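Local coordinates for protein RE55538p (Drosophila melanogaster, PDB 4IX7) that represses genes of neural development by binding the palindromic DNA site CCAATTGG through its BEN domain, the part described here, and serves as a corepressor that inhibits Notch signalling, at residues 31-45 against 94-106. Numbering follows the deposited sequence.
With nucleotides of chain B.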
ATOM      1  N   THR C  31       9.500  -6.929  10.033  1.00 13.27           N
ATOM      2  CA  THR C  31       9.472  -5.499  10.313  1.00 15.00           C
ATOM      3  C   THR C  31       8.814  -5.233  11.667  1.00 14.87           C
ATOM      4  O   THR C  31       9.338  -4.479  12.490  1.00 13.60           O
ATOM      5  CB  THR C  31       8.740  -4.759   9.186  1.00 14.23           C
ATOM      6  OG1 THR C  31       9.430  -5.013   7.960  1.00 14.18           O
ATOM      7  CG2 THR C  31       8.732  -3.254   9.427  1.00 15.72           C
ATOM      8  N   ARG C  32       7.678  -5.873  11.918  1.00 12.10           N
ATOM      9  CA  ARG C  32       6.979  -5.698  13.187  0.58 13.93           C
ATOM     10  C   ARG C  32       7.857  -6.099  14.363  1.00 13.36           C
ATOM     11  O   ARG C  32       7.905  -5.405  15.379  1.00 14.61           O
ATOM     12  CB  ARG C  32       5.671  -6.499  13.211  0.58 14.48           C
ATOM     13  CG  ARG C  32       4.601  -5.960  12.278  0.58 16.13           C
ATOM     14  CD  ARG C  32       3.383  -6.881  12.229  0.58 16.27           C
ATOM     15  NE  ARG C  32       2.338  -6.289  11.404  0.58 15.82           N
ATOM     16  CZ  ARG C  32       1.374  -5.504  11.872  0.58 16.51           C
ATOM     17  NH1 ARG C  32       0.474  -4.992  11.041  0.58 13.92           N
ATOM     18  NH2 ARG C  32       1.302  -5.232  13.169  0.58 18.10           N
ATOM     19  N   LYS C  33       8.560  -7.223  14.229  1.00 13.29           N
ATOM     20  CA  LYS C  33       9.394  -7.689  15.333  1.00 16.99           C
ATOM     21  C   LYS C  33      10.515  -6.707  15.632  1.00 14.10           C
ATOM     22  O   LYS C  33      10.786  -6.401  16.795  1.00 15.91           O
ATOM     23  CB  LYS C  33       9.968  -9.081  15.060  1.00 17.48           C
ATOM     24  CG  LYS C  33      10.778  -9.648  16.225  1.00 20.82           C
ATOM     25  CD  LYS C  33       9.954  -9.693  17.512  1.00 20.52           C
ATOM     26  CE  LYS C  33      10.599 -10.603  18.554  1.00 32.64           C
ATOM     27  NZ  LYS C  33       9.824 -10.676  19.829  1.00 43.84           N
ATOM     28  N   LEU C  34      11.164  -6.207  14.585  1.00 14.13           N
ATOM     29  CA  LEU C  34      12.228  -5.229  14.796  1.00 13.51           C
ATOM     30  C   LEU C  34      11.653  -3.985  15.464  1.00 13.53           C
ATOM     31  O   LEU C  34      12.254  -3.445  16.391  1.00 13.79           O
ATOM     32  CB  LEU C  34      12.915  -4.872  13.473  1.00 13.73           C
ATOM     33  CG  LEU C  34      13.742  -5.993  12.831  1.00 14.26           C
ATOM     34  CD1 LEU C  34      14.153  -5.618  11.415  1.00 18.58           C
ATOM     35  CD2 LEU C  34      14.974  -6.271  13.683  1.00 17.35           C
ATOM     36  N   LEU C  35      10.497  -3.523  14.994  1.00 12.59           N
ATOM     37  CA  LEU C  35       9.888  -2.323  15.566  1.00 13.37           C
ATOM     38  C   LEU C  35       9.616  -2.421  17.061  1.00 13.65           C
ATOM     39  O   LEU C  35       9.916  -1.487  17.800  1.00 13.12           O
ATOM     40  CB  LEU C  35       8.591  -1.970  14.841  1.00 13.29           C
ATOM     41  CG  LEU C  35       8.734  -1.349  13.452  1.00 13.27           C
ATOM     42  CD1 LEU C  35       7.367  -1.328  12.791  1.00 12.86           C
ATOM     43  CD2 LEU C  35       9.342   0.061  13.482  1.00 13.68           C
ATOM     44  N   VAL C  36       9.047  -3.534  17.517  1.00 13.88           N
ATOM     45  CA  VAL C  36       8.719  -3.650  18.936  1.00 13.99           C
ATOM     46  C   VAL C  36       9.942  -3.949  19.789  1.00 14.22           C
ATOM     47  O   VAL C  36       9.870  -3.900  21.017  1.00 17.43           O
ATOM     48  CB  VAL C  36       7.610  -4.686  19.203  1.00 15.00           C
ATOM     49  CG1 VAL C  36       6.329  -4.249  18.493  1.00 15.53           C
ATOM     50  CG2 VAL C  36       8.058  -6.092  18.785  1.00 15.44           C
ATOM     51  N   THR C  37      11.055  -4.272  19.135  1.00 14.71           N
ATOM     52  CA  THR C  37      12.318  -4.464  19.843  1.00 13.13           C
ATOM     53  C   THR C  37      13.048  -3.134  20.020  1.00 13.59           C
ATOM     54  O   THR C  37      13.677  -2.886  21.056  1.00 18.01           O
ATOM     55  CB  THR C  37      13.227  -5.475  19.099  1.00 17.08           C
ATOM     56  OG1 THR C  37      12.523  -6.714  18.938  1.00 17.72           O
ATOM     57  CG2 THR C  37      14.499  -5.748  19.906  1.00 16.93           C
ATOM     58  N   ILE C  38      12.912  -2.260  19.030  1.00 13.51           N
ATOM     59  CA  ILE C  38      13.695  -1.028  18.945  1.00 13.44           C
ATOM     60  C   ILE C  38      12.958   0.170  19.558  1.00 17.45           C
ATOM     61  O   ILE C  38      13.587   1.076  20.125  1.00 18.88           O
ATOM     62  CB  ILE C  38      14.069  -0.750  17.473  1.00 15.30           C
ATOM     63  CG1 ILE C  38      15.106  -1.775  17.000  1.00 14.36           C
ATOM     64  CG2 ILE C  38      14.568   0.672  17.270  1.00 16.88           C
ATOM     65  CD1 ILE C  38      15.173  -1.903  15.490  1.00 14.75           C
ATOM     66  N   PHE C  39      11.631   0.153  19.472  1.00 14.51           N
ATOM     67  CA  PHE C  39      10.786   1.238  19.979  1.00 15.54           C
ATOM     68  C   PHE C  39       9.810   0.708  21.015  1.00 17.11           C
ATOM     69  O   PHE C  39       9.301  -0.404  20.866  1.00 17.12           O
ATOM     70  CB  PHE C  39       9.953   1.837  18.838  1.00 13.58           C
ATOM     71  CG  PHE C  39      10.759   2.470  17.737  1.00 13.92           C
ATOM     72  CD1 PHE C  39      11.327   3.723  17.908  1.00 15.65           C
ATOM     73  CD2 PHE C  39      10.918   1.825  16.521  1.00 16.62           C
ATOM     74  CE1 PHE C  39      12.063   4.320  16.881  1.00 16.53           C
ATOM     75  CE2 PHE C  39      11.647   2.419  15.484  1.00 14.13           C
ATOM     76  CZ  PHE C  39      12.219   3.665  15.667  1.00 17.40           C
ATOM     77  N   ASP C  40       9.522   1.488  22.056  1.00 18.51           N
ATOM     78  CA  ASP C  40       8.437   1.082  22.946  1.00 16.37           C
ATOM     79  C   ASP C  40       7.076   1.283  22.265  1.00 17.08           C
ATOM     80  O   ASP C  40       6.966   2.031  21.283  1.00 16.73           O
ATOM     81  CB  ASP C  40       8.522   1.742  24.333  1.00 22.94           C
ATOM     82  CG  ASP C  40       8.512   3.255  24.286  1.00 26.81           C
ATOM     83  OD1 ASP C  40       7.722   3.842  23.524  1.00 32.88           O
ATOM     84  OD2 ASP C  40       9.286   3.869  25.064  1.00 35.74           O
ATOM     85  N   ARG C  41       6.050   0.592  22.755  1.00 18.99           N
ATOM     86  CA  ARG C  41       4.747   0.624  22.092  1.00 19.25           C
ATOM     87  C   ARG C  41       4.167   2.029  22.092  1.00 16.17           C
ATOM     88  O   ARG C  41       3.497   2.424  21.137  1.00 18.41           O
ATOM     89  CB  ARG C  41       3.745  -0.343  22.738  1.00 17.63           C
ATOM     90  CG  ARG C  41       4.209  -1.773  22.841  1.00 22.72           C
ATOM     91  CD  ARG C  41       4.604  -2.374  21.507  1.00 18.86           C
ATOM     92  NE  ARG C  41       5.055  -3.749  21.726  1.00 23.83           N
ATOM     93  CZ  ARG C  41       4.343  -4.834  21.442  1.00 21.67           C
ATOM     94  NH1 ARG C  41       3.147  -4.730  20.872  1.00 22.90           N
ATOM     95  NH2 ARG C  41       4.851  -6.031  21.698  1.00 22.00           N
ATOM     96  N   GLU C  42       4.424   2.785  23.156  1.00 17.77           N
ATOM     97  CA  GLU C  42       3.900   4.149  23.242  1.00 21.35           C
ATOM     98  C   GLU C  42       4.458   5.032  22.127  1.00 18.87           C
ATOM     99  O   GLU C  42       3.729   5.833  21.546  1.00 18.74           O
ATOM    100  CB  GLU C  42       4.178   4.771  24.611  1.00 22.06           C
ATOM    101  CG  GLU C  42       3.414   6.072  24.877  1.00 23.07           C
ATOM    102  CD  GLU C  42       4.208   7.332  24.544  1.00 44.10           C
ATOM    103  OE1 GLU C  42       3.619   8.437  24.599  1.00 51.33           O
ATOM    104  OE2 GLU C  42       5.418   7.228  24.233  1.00 48.16           O
ATOM    105  N   THR C  43       5.746   4.880  21.832  1.00 16.45           N
ATOM    106  CA  THR C  43       6.362   5.605  20.724  1.00 14.85           C
ATOM    107  C   THR C  43       5.708   5.238  19.388  1.00 13.80           C
ATOM    108  O   THR C  43       5.383   6.116  18.581  1.00 15.08           O
ATOM    109  CB  THR C  43       7.877   5.322  20.660  1.00 18.86           C
ATOM    110  OG1 THR C  43       8.494   5.754  21.881  1.00 21.08           O
ATOM    111  CG2 THR C  43       8.503   6.061  19.510  1.00 14.96           C
ATOM    112  N   LEU C  44       5.514   3.939  19.161  1.00 14.47           N
ATOM    113  CA  LEU C  44       4.879   3.474  17.934  1.00 14.36           C
ATOM    114  C   LEU C  44       3.453   3.999  17.820  1.00 14.26           C
ATOM    115  O   LEU C  44       2.968   4.290  16.723  1.00 17.02           O
ATOM    116  CB  LEU C  44       4.863   1.943  17.891  1.00 15.06           C
ATOM    117  CG  LEU C  44       6.246   1.287  17.860  1.00 14.78           C
ATOM    118  CD1 LEU C  44       6.099  -0.233  17.912  1.00 15.81           C
ATOM    119  CD2 LEU C  44       7.004   1.698  16.607  1.00 14.89           C
ATOM    120  N   ALA C  45       2.782   4.117  18.962  1.00 15.41           N
ATOM    121  CA  ALA C  45       1.378   4.511  18.953  1.00 16.56           C
ATOM    122  C   ALA C  45       1.195   6.009  18.713  1.00 21.53           C
ATOM    123  O   ALA C  45       0.125   6.449  18.289  1.00 22.86           O
ATOM    124  CB  ALA C  45       0.723   4.109  20.247  1.00 16.04           C
ATOM    125  N   ALA C  94       4.781  -1.629   5.964  1.00 13.26           N
ATOM    126  CA  ALA C  94       4.647  -2.419   7.178  1.00 14.41           C
ATOM    127  C   ALA C  94       4.801  -1.565   8.434  1.00 14.30           C
ATOM    128  O   ALA C  94       4.088  -1.780   9.418  1.00 15.85           O
ATOM    129  CB  ALA C  94       5.643  -3.571   7.176  1.00 14.60           C
ATOM    130  N   ILE C  95       5.719  -0.598   8.412  1.00 12.00           N
ATOM    131  CA  ILE C  95       5.889   0.298   9.554  1.00 13.12           C
ATOM    132  C   ILE C  95       4.642   1.162   9.762  1.00 12.14           C
ATOM    133  O   ILE C  95       4.152   1.304  10.891  1.00 13.96           O
ATOM    134  CB  ILE C  95       7.124   1.205   9.392  1.00 12.25           C
ATOM    135  CG1 ILE C  95       8.380   0.354   9.190  1.00 12.79           C
ATOM    136  CG2 ILE C  95       7.281   2.075  10.633  1.00 13.26           C
ATOM    137  CD1 ILE C  95       9.622   1.163   8.809  1.00 15.48           C
ATOM    138  N   THR C  96       4.106   1.717   8.676  1.00 13.61           N
ATOM    139  CA  THR C  96       2.880   2.515   8.766  1.00 13.00           C
ATOM    140  C   THR C  96       1.760   1.721   9.430  1.00 13.52           C
ATOM    141  O   THR C  96       1.056   2.219  10.313  1.00 13.65           O
ATOM    142  CB  THR C  96       2.416   2.984   7.356  1.00 12.48           C
ATOM    143  OG1 THR C  96       3.394   3.877   6.791  1.00 14.36           O
ATOM    144  CG2 THR C  96       1.062   3.667   7.428  1.00 15.61           C
ATOM    145  N   THR C  97       1.606   0.474   9.010  1.00 13.63           N
ATOM    146  CA  THR C  97       0.541  -0.361   9.528  1.00 12.56           C
ATOM    147  C   THR C  97       0.763  -0.668  11.003  1.00 13.57           C
ATOM    148  O   THR C  97      -0.157  -0.576  11.804  1.00 13.17           O
ATOM    149  CB  THR C  97       0.436  -1.676   8.742  1.00 13.71           C
ATOM    150  OG1 THR C  97       0.315  -1.389   7.336  1.00 14.95           O
ATOM    151  CG2 THR C  97      -0.795  -2.458   9.208  1.00 13.45           C
ATOM    152  N   LYS C  98       1.996  -0.997  11.369  1.00 11.52           N
ATOM    153  CA  LYS C  98       2.286  -1.325  12.761  1.00 13.97           C
ATOM    154  C   LYS C  98       2.045  -0.122  13.685  1.00 12.60           C
ATOM    155  O   LYS C  98       1.514  -0.275  14.797  1.00 13.93           O
ATOM    156  CB  LYS C  98       3.716  -1.851  12.904  1.00 13.20           C
ATOM    157  CG  LYS C  98       4.145  -2.142  14.347  1.00 14.95           C
ATOM    158  CD  LYS C  98       3.155  -3.075  15.042  1.00 14.67           C
ATOM    159  CE  LYS C  98       3.739  -3.639  16.321  1.00 18.92           C
ATOM    160  NZ  LYS C  98       2.761  -4.490  17.083  1.00 18.27           N
ATOM    161  N   CYS C  99       2.441   1.066  13.233  1.00 13.40           N
ATOM    162  CA  CYS C  99       2.186   2.287  14.002  1.00 14.84           C
ATOM    163  C   CYS C  99       0.688   2.492  14.195  1.00 13.93           C
ATOM    164  O   CYS C  99       0.240   2.844  15.280  1.00 15.71           O
ATOM    165  CB  CYS C  99       2.785   3.513  13.304  1.00 15.12           C
ATOM    166  SG  CYS C  99       4.580   3.569  13.414  1.00 17.12           S
ATOM    167  N   ALA C 100      -0.086   2.269  13.139  1.00 12.96           N
ATOM    168  CA  ALA C 100      -1.542   2.396  13.229  1.00 14.35           C
ATOM    169  C   ALA C 100      -2.131   1.350  14.171  1.00 13.65           C
ATOM    170  O   ALA C 100      -3.043   1.646  14.938  1.00 15.20           O
ATOM    171  CB  ALA C 100      -2.166   2.289  11.845  1.00 13.53           C
ATOM    172  N   ASP C 101      -1.587   0.136  14.131  1.00 13.38           N
ATOM    173  CA  ASP C 101      -2.035  -0.938  15.022  1.00 14.04           C
ATOM    174  C   ASP C 101      -1.788  -0.586  16.499  1.00 14.09           C
ATOM    175  O   ASP C 101      -2.653  -0.800  17.362  1.00 14.59           O
ATOM    176  CB  ASP C 101      -1.332  -2.258  14.682  1.00 13.89           C
ATOM    177  CG  ASP C 101      -1.750  -2.829  13.328  1.00 18.03           C
ATOM    178  OD1 ASP C 101      -2.816  -2.445  12.801  1.00 16.96           O
ATOM    179  OD2 ASP C 101      -1.022  -3.699  12.799  1.00 17.92           O
ATOM    180  N   GLU C 102      -0.618  -0.027  16.788  1.00 15.43           N
ATOM    181  CA  GLU C 102      -0.276   0.336  18.164  1.00 14.93           C
ATOM    182  C   GLU C 102      -1.099   1.521  18.643  1.00 15.17           C
ATOM    183  O   GLU C 102      -1.464   1.608  19.816  1.00 16.86           O
ATOM    184  CB  GLU C 102       1.220   0.614  18.302  1.00 16.72           C
ATOM    185  CG  GLU C 102       2.079  -0.624  18.117  1.00 16.84           C
ATOM    186  CD  GLU C 102       1.896  -1.665  19.222  1.00 21.71           C
ATOM    187  OE1 GLU C 102       1.330  -1.354  20.301  1.00 21.50           O
ATOM    188  OE2 GLU C 102       2.334  -2.815  19.014  1.00 26.20           O
ATOM    189  N   ASN C 103      -1.396   2.437  17.732  1.00 16.92           N
ATOM    190  CA  ASN C 103      -2.262   3.556  18.064  1.00 15.19           C
ATOM    191  C   ASN C 103      -3.647   3.064  18.473  1.00 15.97           C
ATOM    192  O   ASN C 103      -4.231   3.581  19.418  1.00 18.55           O
ATOM    193  CB  ASN C 103      -2.359   4.524  16.889  1.00 14.74           C
ATOM    194  CG  ASN C 103      -3.241   5.714  17.186  1.00 17.23           C
ATOM    195  OD1 ASN C 103      -4.439   5.695  16.903  1.00 25.25           O
ATOM    196  ND2 ASN C 103      -2.652   6.763  17.756  1.00 21.09           N
ATOM    197  N   LYS C 104      -4.166   2.066  17.765  1.00 14.93           N
ATOM    198  CA  LYS C 104      -5.489   1.533  18.084  1.00 17.31           C
ATOM    199  C   LYS C 104      -5.496   0.938  19.475  1.00 23.81           C
ATOM    200  O   LYS C 104      -6.443   1.112  20.253  1.00 22.42           O
ATOM    201  CB  LYS C 104      -5.904   0.479  17.065  1.00 20.54           C
ATOM    202  CG  LYS C 104      -6.371   1.068  15.753  1.00 18.47           C
ATOM    203  CD  LYS C 104      -6.388   0.019  14.663  1.00 18.12           C
ATOM    204  CE  LYS C 104      -6.859   0.636  13.361  1.00 21.13           C
ATOM    205  NZ  LYS C 104      -6.818  -0.355  12.253  1.00 20.63           N
HETATM  206  N   MSE C 105      -4.417   0.245  19.787  1.00 19.53           N
HETATM  207  CA  MSE C 105      -4.289  -0.354  21.104  1.00 21.88           C
HETATM  208  C   MSE C 105      -4.167   0.699  22.214  1.00 26.64           C
HETATM  209  O   MSE C 105      -4.756   0.539  23.286  1.00 22.86           O
HETATM  210  CB  MSE C 105      -3.138  -1.352  21.089  1.00 22.86           C
HETATM  211  CG  MSE C 105      -3.424  -2.481  20.132  1.00 27.53           C
HETATM  212 SE   MSE C 105      -4.823  -3.585  20.900  0.36 28.70          SE
HETATM  213  CE  MSE C 105      -3.667  -4.023  22.405  1.00 11.33           C
HETATM  214  N   MSE C 106      -3.446   1.791  21.949  1.00 20.68           N
HETATM  215  CA  MSE C 106      -3.358   2.898  22.914  1.00 21.97           C
HETATM  216  C   MSE C 106      -4.717   3.545  23.174  1.00 24.40           C
HETATM  217  O   MSE C 106      -5.030   3.913  24.304  1.00 30.52           O
HETATM  218  CB  MSE C 106      -2.357   3.967  22.453  1.00 25.08           C
HETATM  219  CG  MSE C 106      -2.404   5.259  23.293  1.00 25.45           C
HETATM  220 SE   MSE C 106      -1.287   6.738  22.670  0.32 30.96          SE
HETATM  221  CE  MSE C 106      -2.313   7.276  21.113  1.00 35.18           C
TER
ATOM    222  P    DT B   3       1.524  -8.952  15.402  1.00 23.99           P
ATOM    223  OP1  DT B   3       2.663  -9.898  15.369  1.00 27.93           O
ATOM    224  OP2  DT B   3       1.713  -7.516  15.643  1.00 21.35           O
ATOM    225  O5'  DT B   3       0.746  -9.083  14.005  1.00 19.30           O
ATOM    226  C5'  DT B   3       0.479 -10.377  13.535  1.00 19.08           C
ATOM    227  C4'  DT B   3      -0.339 -10.261  12.269  1.00 16.01           C
ATOM    228  O4'  DT B   3      -1.643  -9.736  12.614  1.00 16.43           O
ATOM    229  C3'  DT B   3       0.233  -9.314  11.219  1.00 17.54           C
ATOM    230  O3'  DT B   3       0.467 -10.076  10.026  1.00 16.53           O
ATOM    231  C2'  DT B   3      -0.837  -8.236  11.066  1.00 14.54           C
ATOM    232  C1'  DT B   3      -2.094  -8.949  11.523  1.00 14.38           C
ATOM    233  N1   DT B   3      -3.171  -8.078  12.044  1.00 14.60           N
ATOM    234  C2   DT B   3      -4.460  -8.266  11.573  1.00 15.34           C
ATOM    235  O2   DT B   3      -4.748  -9.099  10.723  1.00 17.43           O
ATOM    236  N3   DT B   3      -5.394  -7.427  12.127  1.00 14.82           N
ATOM    237  C4   DT B   3      -5.181  -6.477  13.105  1.00 13.96           C
ATOM    238  O4   DT B   3      -6.095  -5.781  13.538  1.00 15.33           O
ATOM    239  C5   DT B   3      -3.821  -6.346  13.560  1.00 14.66           C
ATOM    240  C7   DT B   3      -3.469  -5.335  14.611  1.00 17.82           C
ATOM    241  C6   DT B   3      -2.894  -7.151  13.031  1.00 13.74           C
ATOM    242  P    DC B   4       1.110  -9.386   8.732  1.00 17.92           P
ATOM    243  OP1  DC B   4       1.808 -10.434   7.950  1.00 20.27           O
ATOM    244  OP2  DC B   4       1.827  -8.165   9.165  1.00 19.68           O
ATOM    245  O5'  DC B   4      -0.157  -8.873   7.925  1.00 16.74           O
ATOM    246  C5'  DC B   4      -1.092  -9.841   7.469  1.00 16.97           C
ATOM    247  C4'  DC B   4      -2.304  -9.119   6.928  1.00 17.87           C
ATOM    248  O4'  DC B   4      -2.932  -8.373   7.991  1.00 17.12           O
ATOM    249  C3'  DC B   4      -1.988  -8.062   5.873  1.00 18.19           C
ATOM    250  O3'  DC B   4      -2.354  -8.649   4.636  1.00 17.93           O
ATOM    251  C2'  DC B   4      -2.857  -6.855   6.237  1.00 18.45           C
ATOM    252  C1'  DC B   4      -3.719  -7.377   7.371  1.00 17.10           C
ATOM    253  N1   DC B   4      -4.019  -6.381   8.433  1.00 15.06           N
ATOM    254  C2   DC B   4      -5.341  -5.975   8.640  1.00 14.03           C
ATOM    255  O2   DC B   4      -6.223  -6.460   7.927  1.00 15.61           O
ATOM    256  N3   DC B   4      -5.608  -5.067   9.605  1.00 12.62           N
ATOM    257  C4   DC B   4      -4.613  -4.565  10.352  1.00 13.62           C
ATOM    258  N4   DC B   4      -4.921  -3.665  11.303  1.00 14.96           N
ATOM    259  C5   DC B   4      -3.253  -4.954  10.141  1.00 15.56           C
ATOM    260  C6   DC B   4      -3.004  -5.856   9.181  1.00 14.29           C
ATOM    261  O5'  DG B   1       3.166  -9.264  25.038  1.00 33.21           O
ATOM    262  C5'  DG B   1       1.783  -9.591  24.995  1.00 25.33           C
ATOM    263  C4'  DG B   1       0.960  -8.368  24.638  1.00 19.22           C
ATOM    264  O4'  DG B   1       1.171  -7.292  25.578  1.00 19.82           O
ATOM    265  C3'  DG B   1       1.358  -7.717  23.327  1.00 19.13           C
ATOM    266  O3'  DG B   1       0.695  -8.444  22.334  1.00 22.71           O
ATOM    267  C2'  DG B   1       0.775  -6.323  23.453  1.00 21.52           C
ATOM    268  C1'  DG B   1       1.016  -6.037  24.928  1.00 20.53           C
ATOM    269  N9   DG B   1       2.205  -5.256  25.253  1.00 20.81           N
ATOM    270  C8   DG B   1       3.483  -5.745  25.316  1.00 24.33           C
ATOM    271  N7   DG B   1       4.359  -4.843  25.657  1.00 22.59           N
ATOM    272  C5   DG B   1       3.616  -3.695  25.850  1.00 20.65           C
ATOM    273  C6   DG B   1       4.043  -2.401  26.234  1.00 25.76           C
ATOM    274  O6   DG B   1       5.194  -2.027  26.479  1.00 30.20           O
ATOM    275  N1   DG B   1       2.985  -1.507  26.319  1.00 23.29           N
ATOM    276  C2   DG B   1       1.677  -1.834  26.064  1.00 24.10           C
ATOM    277  N2   DG B   1       0.803  -0.828  26.199  1.00 29.75           N
ATOM    278  N3   DG B   1       1.257  -3.046  25.699  1.00 24.02           N
ATOM    279  C4   DG B   1       2.282  -3.927  25.608  1.00 18.58           C
TER
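Asp101 OD2 is gripped by both terminal nitrogens of Arg32, NH1 at 2.6 Å and NH2 at 2.8 Å, with the oxygen in the guanidinium plane and the carboxylate turned only 20° from it. That leaves Asp101 OD1 to accept a nearly straight bond from N4 of DC4 of chain B, 2.9 Å long; the arginine, itself in contact with the DNA backbone, probably fixes the carboxylate's rotation for this base. Extended from CG to NE, Arg32 carries NE to the phosphate oxygen OP2 of DC4 of chain B (3.0 Å), while C2' of DT3 of chain B lies over one guanidinium face. Glu102 OE2 is shared differently, between Arg41 NH1 on its syn side and Lys98 NZ on its anti side, the Arg41 guanidinium nearly perpendicular to the carboxylate. Arg41, bent at chi2, has Val36 CG1 over the centre of one guanidinium face and C8 of DG1 of chain B over the other; NH1 also pairs with a DNA phosphate. A leucine in place of Arg41 would probably leave Glu102 with Lys98 as its sole charged mate in this network and that phosphate without this bridge. Farther along, Asn103 ND2 donates almost straight to Ala45 O, 2.8 Å away. Knobs-into-holes packing, Lys98 among Arg32, Leu35, Val36 and Arg41, Glu102 among Val36, Arg41, Leu44 and Ala45, seats the BEN domain's base-contacting helix 88-112 on helices 27-38 and 41-46; segment 94-106 crosses 31-38 at -55° and 41-45 at -107°, with helix 70-84 packing on Thr31 and Leu35 and strand 13-15 on helix 27-38.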